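Local structure of transcription termination factor FttA (Methanosarcina mazei, 2XR1) at residues Y226-E231 against F258-E263; T326-G331 against N369-V374; K360-D365 against V427-E432. The protein probably terminates archaeal transcription genome-wide as a homodimeric, zinc-dependent nuclease that cuts nascent RNA where it leaves RNA polymerase and then degrades it from its 5' end. All blocks are in the same frame, centred on the assembly; numbering follows the deposited sequence.

Interaction 1 of 3, residues Y226-E231 against F258-E263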
# COMPACT_ATOMS: atom_id res chain seq x y z
N TYR B 226 -5.91 10.30 1.13
CA TYR B 226 -4.46 10.28 1.01
C TYR B 226 -4.06 10.00 -0.45
O TYR B 226 -3.62 8.91 -0.79
CB TYR B 226 -3.82 9.24 1.97
CG TYR B 226 -4.05 9.52 3.43
CD1 TYR B 226 -3.23 10.34 4.11
CD2 TYR B 226 -5.14 8.98 4.08
CE1 TYR B 226 -3.48 10.63 5.46
CE2 TYR B 226 -5.40 9.26 5.38
CZ TYR B 226 -4.58 10.07 6.06
OH TYR B 226 -4.83 10.33 7.37
N LEU B 227 -4.19 11.01 -1.30
CA LEU B 227 -3.90 10.86 -2.71
C LEU B 227 -2.41 10.96 -3.03
O LEU B 227 -2.05 10.69 -4.18
CB LEU B 227 -4.66 11.90 -3.54
CG LEU B 227 -6.18 11.83 -3.53
CD1 LEU B 227 -6.82 12.99 -4.33
CD2 LEU B 227 -6.68 10.45 -4.03
N TYR B 228 -1.54 11.30 -2.07
CA TYR B 228 -0.16 11.68 -2.41
C TYR B 228 0.84 10.52 -2.17
O TYR B 228 2.05 10.72 -2.19
CB TYR B 228 0.22 12.99 -1.68
CG TYR B 228 -0.83 14.08 -1.94
CD1 TYR B 228 -2.00 14.13 -1.18
CD2 TYR B 228 -0.69 15.00 -2.98
CE1 TYR B 228 -2.97 15.09 -1.42
CE2 TYR B 228 -1.67 15.96 -3.23
CZ TYR B 228 -2.80 15.99 -2.45
OH TYR B 228 -3.79 16.93 -2.67
N VAL B 229 0.33 9.31 -2.00
CA VAL B 229 1.11 8.15 -1.60
C VAL B 229 1.51 7.30 -2.77
O VAL B 229 0.85 7.31 -3.77
CB VAL B 229 0.29 7.20 -0.65
CG1 VAL B 229 0.04 7.87 0.66
CG2 VAL B 229 -1.02 6.69 -1.31
N PRO B 230 2.57 6.49 -2.62
CA PRO B 230 3.13 5.76 -3.76
C PRO B 230 2.15 4.90 -4.53
O PRO B 230 2.38 4.65 -5.68
CB PRO B 230 4.18 4.89 -3.11
CG PRO B 230 4.65 5.69 -2.03
CD PRO B 230 3.46 6.37 -1.46
N GLU B 231 1.08 4.48 -3.90
CA GLU B 231 0.07 3.63 -4.54
C GLU B 231 -0.80 4.35 -5.51
O GLU B 231 -1.49 3.71 -6.27
CB GLU B 231 -0.90 3.05 -3.49
CG GLU B 231 -0.27 2.16 -2.45
CD GLU B 231 0.37 2.92 -1.30
OE1 GLU B 231 1.20 3.83 -1.50
OE2 GLU B 231 0.08 2.58 -0.16
N PHE B 258 -7.88 15.08 -11.80
CA PHE B 258 -7.51 15.68 -13.09
C PHE B 258 -6.56 16.88 -12.93
O PHE B 258 -5.61 17.06 -13.70
CB PHE B 258 -8.78 16.02 -13.87
CG PHE B 258 -9.46 14.82 -14.42
CD1 PHE B 258 -9.04 14.25 -15.59
CD2 PHE B 258 -10.49 14.26 -13.76
CE1 PHE B 258 -9.64 13.16 -16.08
CE2 PHE B 258 -11.11 13.13 -14.26
CZ PHE B 258 -10.68 12.59 -15.41
N LYS B 259 -6.79 17.68 -11.90
CA LYS B 259 -5.92 18.80 -11.64
C LYS B 259 -4.48 18.32 -11.48
O LYS B 259 -3.55 19.00 -11.88
CB LYS B 259 -6.36 19.54 -10.38
CG LYS B 259 -5.54 20.78 -10.09
CD LYS B 259 -6.11 21.54 -8.88
CE LYS B 259 -5.23 22.70 -8.42
NZ LYS B 259 -6.11 23.77 -7.84
N TYR B 260 -4.33 17.16 -10.88
CA TYR B 260 -3.04 16.57 -10.60
C TYR B 260 -2.53 15.64 -11.70
O TYR B 260 -1.60 14.87 -11.45
CB TYR B 260 -3.12 15.77 -9.29
CG TYR B 260 -3.29 16.59 -8.03
CD1 TYR B 260 -2.83 17.91 -7.94
CD2 TYR B 260 -3.87 16.02 -6.91
CE1 TYR B 260 -2.99 18.64 -6.77
CE2 TYR B 260 -4.03 16.73 -5.75
CZ TYR B 260 -3.61 18.03 -5.68
OH TYR B 260 -3.78 18.72 -4.50
N GLY B 261 -3.15 15.66 -12.88
CA GLY B 261 -2.60 14.98 -14.07
C GLY B 261 -3.15 13.60 -14.45
O GLY B 261 -2.55 12.91 -15.26
N TYR B 262 -4.27 13.20 -13.86
CA TYR B 262 -5.00 12.03 -14.32
C TYR B 262 -5.62 12.34 -15.66
O TYR B 262 -6.10 13.47 -15.89
CB TYR B 262 -6.11 11.67 -13.33
CG TYR B 262 -6.91 10.44 -13.71
CD1 TYR B 262 -6.31 9.21 -13.86
CD2 TYR B 262 -8.28 10.53 -13.94
CE1 TYR B 262 -7.05 8.09 -14.23
CE2 TYR B 262 -9.03 9.42 -14.29
CZ TYR B 262 -8.42 8.21 -14.43
OH TYR B 262 -9.18 7.12 -14.77
N GLU B 263 -5.61 11.35 -16.55
CA GLU B 263 -6.14 11.52 -17.90
C GLU B 263 -6.89 10.28 -18.47
O GLU B 263 -7.06 10.15 -19.68
CB GLU B 263 -4.99 11.99 -18.83
CG GLU B 263 -5.07 13.51 -19.09
CD GLU B 263 -3.83 14.12 -19.68
OE1 GLU B 263 -2.86 13.38 -19.99
OE2 GLU B 263 -3.80 15.36 -19.84
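The rings of Tyr-228 and Tyr-260 meet at their hydroxyl ends. At the edge of the Tyr-228 ring, in its plane, sits the OH of Tyr-260, and the OH of Tyr-228 in turn lies at the edge of the Tyr-260 ring. One face of Tyr-228 rests over the CB of its own neighbour Leu-227, 4.1 Å above the ring plane and displaced toward the rim. The ring centroids are 5.4 Å apart with planes inclined at 66°, so the rings meet obliquely. CE2 of Tyr-228 touches CE2 of Tyr-260 at 3.5 Å, and the two hydroxyls, Tyr-228 OH and Tyr-260 OH, share a hydrogen bond of 2.6 Å in which either could be the donor. Two conformers of Tyr-228 are modelled and the bond is described for one, so it is doubtful. In Tyr-260, CG lies beside the backbone N (chi1 -69°), which extends the ring toward Tyr-228. Tyrosine suits this surface position: its ring gives apolar contact while its hydroxyl stays polar, and the length of the two side chains lets them meet although their backbones are far apart. Tyr-260 also leans on Leu-235, while Leu-227 packs against Leu-257 of helix 254-259.

The helix ends just where Tyr-260 is presented. Gly-261 takes a positive phi (99°), a backbone shape that glycine, lacking a CB, adopts without strain, and its N bonds to Phe-258 O at 2.9 Å. Beyond it, Tyr-262 sets CD2 3.5 Å above one face of the Phe-258 ring. With Tyr-262 N bonded back to Leu-257 O, this is a Schellman motif with Gly-261 as its C-prime residue, closing helix 254-259 of the metallo-beta-lactamase domain away from the zinc site.

Interaction 2 of 3, residues T326-G331 against N369-V374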
# COMPACT_ATOMS: atom_id res chain seq x y z
N THR B 326 -19.43 -4.43 -13.77
CA THR B 326 -20.89 -4.38 -13.94
C THR B 326 -21.53 -3.58 -12.82
O THR B 326 -21.35 -3.90 -11.64
CB THR B 326 -21.55 -5.75 -13.89
OG1 THR B 326 -20.71 -6.74 -14.49
CG2 THR B 326 -22.91 -5.72 -14.62
N PHE B 327 -22.32 -2.58 -13.18
CA PHE B 327 -23.06 -1.86 -12.16
C PHE B 327 -24.42 -2.50 -11.93
O PHE B 327 -25.02 -3.05 -12.85
CB PHE B 327 -23.29 -0.42 -12.60
CG PHE B 327 -22.07 0.46 -12.57
CD1 PHE B 327 -21.22 0.48 -11.48
CD2 PHE B 327 -21.82 1.31 -13.63
CE1 PHE B 327 -20.12 1.31 -11.46
CE2 PHE B 327 -20.74 2.19 -13.62
CZ PHE B 327 -19.90 2.20 -12.56
N HIS B 328 -24.91 -2.44 -10.69
CA HIS B 328 -26.25 -2.93 -10.36
C HIS B 328 -26.93 -1.91 -9.45
O HIS B 328 -26.29 -1.12 -8.80
CB HIS B 328 -26.19 -4.26 -9.64
CG HIS B 328 -25.53 -5.37 -10.40
ND1 HIS B 328 -26.24 -6.34 -11.08
CD2 HIS B 328 -24.23 -5.74 -10.48
CE1 HIS B 328 -25.40 -7.23 -11.59
NE2 HIS B 328 -24.17 -6.88 -11.24
N ASN B 329 -28.26 -1.98 -9.35
CA ASN B 329 -29.00 -1.05 -8.54
C ASN B 329 -28.58 -1.09 -7.06
O ASN B 329 -28.49 -2.14 -6.46
CB ASN B 329 -30.48 -1.33 -8.63
CG ASN B 329 -31.30 -0.33 -7.81
OD1 ASN B 329 -31.44 0.82 -8.19
ND2 ASN B 329 -31.85 -0.77 -6.68
N ALA B 330 -28.34 0.07 -6.47
CA ALA B 330 -27.93 0.12 -5.05
C ALA B 330 -29.09 0.53 -4.16
O ALA B 330 -29.05 0.27 -2.98
CB ALA B 330 -26.77 1.07 -4.83
N GLY B 331 -30.08 1.22 -4.72
CA GLY B 331 -31.24 1.68 -3.97
C GLY B 331 -31.01 2.89 -3.09
O GLY B 331 -31.86 3.22 -2.28
N ASN B 369 -28.08 -8.06 -4.49
CA ASN B 369 -27.07 -8.95 -3.93
C ASN B 369 -27.02 -10.34 -4.57
O ASN B 369 -26.63 -11.29 -3.93
CB ASN B 369 -27.23 -9.02 -2.42
CG ASN B 369 -28.51 -9.65 -1.99
OD1 ASN B 369 -29.41 -9.96 -2.81
ND2 ASN B 369 -28.61 -9.86 -0.66
N LYS B 370 -27.41 -10.46 -5.85
CA LYS B 370 -27.32 -11.71 -6.64
C LYS B 370 -26.29 -11.45 -7.73
O LYS B 370 -26.38 -10.44 -8.40
CB LYS B 370 -28.65 -12.00 -7.29
CG LYS B 370 -29.00 -13.46 -7.42
N PHE B 371 -25.28 -12.28 -7.85
CA PHE B 371 -24.23 -12.04 -8.86
C PHE B 371 -23.78 -13.38 -9.38
O PHE B 371 -23.97 -14.36 -8.72
CB PHE B 371 -23.01 -11.28 -8.30
CG PHE B 371 -23.34 -10.13 -7.42
CD1 PHE B 371 -23.64 -8.91 -7.94
CD2 PHE B 371 -23.32 -10.27 -6.03
CE1 PHE B 371 -23.92 -7.81 -7.11
CE2 PHE B 371 -23.61 -9.22 -5.21
CZ PHE B 371 -23.91 -7.97 -5.75
N PRO B 372 -23.19 -13.45 -10.57
CA PRO B 372 -22.81 -14.80 -10.99
C PRO B 372 -21.81 -15.41 -10.03
O PRO B 372 -21.95 -16.61 -9.76
CB PRO B 372 -22.18 -14.58 -12.38
CG PRO B 372 -22.76 -13.29 -12.86
CD PRO B 372 -22.91 -12.45 -11.61
N ARG B 373 -20.86 -14.58 -9.54
CA ARG B 373 -19.88 -14.95 -8.53
C ARG B 373 -19.46 -13.75 -7.66
O ARG B 373 -19.48 -12.61 -8.11
CB ARG B 373 -18.68 -15.61 -9.20
CG ARG B 373 -18.85 -17.13 -9.39
CD ARG B 373 -17.57 -17.88 -9.79
NE ARG B 373 -16.34 -17.35 -9.16
CZ ARG B 373 -15.10 -17.64 -9.58
NH1 ARG B 373 -14.90 -18.48 -10.61
NH2 ARG B 373 -14.04 -17.09 -8.97
N VAL B 374 -19.13 -14.00 -6.39
CA VAL B 374 -18.63 -12.96 -5.47
C VAL B 374 -17.77 -13.59 -4.40
O VAL B 374 -18.29 -14.28 -3.57
CB VAL B 374 -19.69 -12.29 -4.57
CG1 VAL B 374 -19.31 -10.82 -4.34
CG2 VAL B 374 -21.04 -12.46 -5.11
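His-328 and Phe-371 are brought together by similar first torsions: in His-328 (chi1 -59°) and in Phe-371 (chi1 -44°) CG lies beside the backbone N and opposite the carbonyl carbon. CB of His-328 already points toward the loop. CB of Phe-371 does not aim at the strand, but this rotation carries the ring toward it until the CD1-CE1 edge meets the imidazole.

The result is a T-shaped pair, Phe-371 supplying the edge and His-328 the face. Their centroids are 5.4 Å apart and the planes stand at 78°. CE1 of Phe-371 rides 3.9 Å above the imidazole plane, displaced from the centre toward the rim, and meets CD2 of His-328 at 4.0 Å. The neighbouring ring carbon, CD1 of Phe-371, lies 3.9 Å from NE2 of His-328. Such an approach turns aromatic C-H groups, slightly positive, against a pi face. Phenylalanine suits the buried side, where it also packs on Ile-338 and Val-351, whereas histidine suits the partly exposed strand position because its flat ring offers a face without being wholly apolar.

CA of His-328 and CA of Asn-369 are 8.8 Å apart, so the contact is made by side chains alone. His-328 pairs through its backbone with Ile-338 on the next strand. The loop thus lies over strands 323-329, 337-343 and 348-352 of the mixed sheet that 376-380 then joins, one of the two sheets of the metallo-beta-lactamase alpha-beta/beta-alpha sandwich; strand 323-329 leads into the loop carrying the zinc ligand His-332.

Interaction 3 of 3, residues K360-D365 against V427-E432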
# COMPACT_ATOMS: atom_id res chain seq x y z
N LYS B 360 -37.14 -1.93 -0.57
CA LYS B 360 -37.86 -1.17 -1.61
C LYS B 360 -38.34 0.13 -0.99
O LYS B 360 -38.95 0.10 0.05
CB LYS B 360 -39.07 -1.95 -2.14
CG LYS B 360 -39.49 -1.52 -3.59
CD LYS B 360 -40.99 -1.12 -3.67
CE LYS B 360 -41.60 -1.41 -5.04
NZ LYS B 360 -43.07 -1.60 -4.94
N THR B 361 -38.09 1.25 -1.65
CA THR B 361 -38.43 2.57 -1.13
C THR B 361 -39.40 3.23 -2.09
O THR B 361 -39.76 2.62 -3.10
CB THR B 361 -37.15 3.42 -0.93
OG1 THR B 361 -36.45 3.58 -2.17
CG2 THR B 361 -36.23 2.76 0.13
N ARG B 362 -39.87 4.43 -1.79
CA ARG B 362 -40.78 5.09 -2.69
C ARG B 362 -40.16 5.31 -4.07
O ARG B 362 -40.87 5.31 -5.05
CB ARG B 362 -41.28 6.44 -2.12
CG ARG B 362 -42.03 6.36 -0.79
CD ARG B 362 -43.19 5.41 -0.86
NE ARG B 362 -44.20 6.00 -1.70
CZ ARG B 362 -45.14 6.82 -1.26
NH1 ARG B 362 -45.23 7.10 0.05
NH2 ARG B 362 -46.02 7.34 -2.11
N LEU B 363 -38.85 5.53 -4.14
CA LEU B 363 -38.20 5.89 -5.41
C LEU B 363 -37.52 4.71 -6.10
O LEU B 363 -37.53 4.62 -7.34
CB LEU B 363 -37.14 6.98 -5.19
CG LEU B 363 -37.55 8.43 -4.92
CD1 LEU B 363 -36.30 9.19 -4.57
CD2 LEU B 363 -38.17 9.06 -6.12
N PHE B 364 -36.91 3.82 -5.33
CA PHE B 364 -36.00 2.82 -5.89
C PHE B 364 -36.31 1.38 -5.50
O PHE B 364 -37.13 1.12 -4.62
CB PHE B 364 -34.60 3.15 -5.44
CG PHE B 364 -34.21 4.57 -5.68
CD1 PHE B 364 -34.13 5.08 -6.99
CD2 PHE B 364 -33.88 5.41 -4.59
CE1 PHE B 364 -33.74 6.39 -7.20
CE2 PHE B 364 -33.51 6.74 -4.81
CZ PHE B 364 -33.43 7.22 -6.11
N ASP B 365 -35.68 0.44 -6.20
CA ASP B 365 -35.80 -0.98 -5.88
C ASP B 365 -34.67 -1.31 -4.91
O ASP B 365 -33.74 -0.54 -4.76
CB ASP B 365 -35.68 -1.84 -7.13
CG ASP B 365 -36.79 -1.58 -8.14
OD1 ASP B 365 -38.00 -1.83 -7.83
OD2 ASP B 365 -36.42 -1.14 -9.28
N VAL B 427 -38.45 13.00 0.91
CA VAL B 427 -39.28 13.87 1.75
C VAL B 427 -40.39 14.53 0.93
O VAL B 427 -41.52 14.61 1.36
CB VAL B 427 -38.46 14.96 2.47
CG1 VAL B 427 -39.38 15.91 3.22
CG2 VAL B 427 -37.50 14.35 3.42
N MET B 428 -40.07 14.97 -0.27
CA MET B 428 -41.08 15.62 -1.16
C MET B 428 -42.22 14.67 -1.49
O MET B 428 -43.34 15.08 -1.53
CB MET B 428 -40.44 16.10 -2.47
CG MET B 428 -39.41 17.21 -2.28
SD MET B 428 -38.35 17.45 -3.73
CE MET B 428 -39.64 17.90 -4.94
N ILE B 429 -41.92 13.40 -1.72
CA ILE B 429 -42.98 12.45 -2.08
C ILE B 429 -43.93 12.25 -0.93
O ILE B 429 -45.13 12.12 -1.14
CB ILE B 429 -42.43 11.09 -2.51
CG1 ILE B 429 -41.84 11.21 -3.92
CG2 ILE B 429 -43.55 10.03 -2.54
CD1 ILE B 429 -40.92 10.08 -4.24
N VAL B 430 -43.41 12.24 0.28
CA VAL B 430 -44.24 12.12 1.45
C VAL B 430 -45.11 13.36 1.63
O VAL B 430 -46.32 13.24 1.88
CB VAL B 430 -43.38 11.78 2.69
CG1 VAL B 430 -44.14 12.02 3.96
CG2 VAL B 430 -42.96 10.33 2.60
N LEU B 431 -44.51 14.54 1.48
CA LEU B 431 -45.22 15.80 1.72
C LEU B 431 -46.35 16.01 0.72
O LEU B 431 -47.48 16.25 1.11
CB LEU B 431 -44.26 16.99 1.70
CG LEU B 431 -43.28 17.02 2.88
CD1 LEU B 431 -42.17 17.98 2.60
CD2 LEU B 431 -43.96 17.42 4.16
N GLU B 432 -46.07 15.89 -0.57
CA GLU B 432 -47.11 16.10 -1.57
C GLU B 432 -48.32 15.20 -1.33
O GLU B 432 -49.46 15.65 -1.46
CB GLU B 432 -46.56 15.94 -3.01
CG GLU B 432 -46.92 14.60 -3.77
CD GLU B 432 -48.25 14.66 -4.54
OE1 GLU B 432 -48.56 15.70 -5.15
OE2 GLU B 432 -48.98 13.64 -4.57
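Ile-429 meets two residues of the loop with its two branches, one in a close apolar fit and the other under a charged, partly exposed side chain. The tight part is hydrocarbon: CD1 of Ile-429 lies 3.5 Å from CD2 of Leu-363, with CG of Leu-363 a little farther off. Isoleucine chi1 (-75°) sets CG1 beside the backbone N, which sends CD1 to the leucine and leaves CG2 for the arginine. Both residues are buried, and their branched, apolar ends fill this place without needing a polar partner. CB of Leu-363 also lies over the centre of the Phe-364 ring, 3.5 Å above its plane.

On the looser side, a bend at chi2 (-55°), repeated at chi3, folds the chain of Arg-362 and lays its guanidinium with one face against CG2 of Ile-429. NH2 of Arg-362 comes to 3.7 Å of CG2 of Ile-429, which sits toward the rim of the group rather than over its middle. The flat face takes the methyl while NH1 makes salt bridges to Glu-397 and Glu-433. The loop holds its own shape through an ST motif, in which Phe-364 N donates to Thr-361 OG1 at 3.2 Å and 153°; the small hydroxyl of threonine can reach back to that N-H.

Between the metallo-beta-lactamase region and the predicted beta-CASP region, the chemistry is thus divided. Shape and burial settle the leucine–isoleucine part. Beyond the two segments, the carboxylates on helices 393-409 and 423-436 probably balance the arginine's positive charge and hold its orientation, so that apolar packing and ion pairing both join the two regions.

In the fold
Interactions 2 and 3 adjoin, with centres 23 Å apart, and Asn-329 ND2 reaches Asp-365 O at 2.7 Å in a probable hydrogen bond between them. Their segments alternate along the chain, so the loop after strand 348-352 serves both. Both lie in the neighbourhood of the dinuclear zinc site without touching it: the side chain of Leu-363 lies about 13 Å from a zinc ion, and that of His-328 about 12 Å from the side chain of the zinc ligand His-332. Interaction 1 stands apart, its centre 29 Å from that of interaction 2 and 38 Å from that of interaction 3, close to the second subunit, where Glu-231 forms a salt bridge with Arg-185 of that chain.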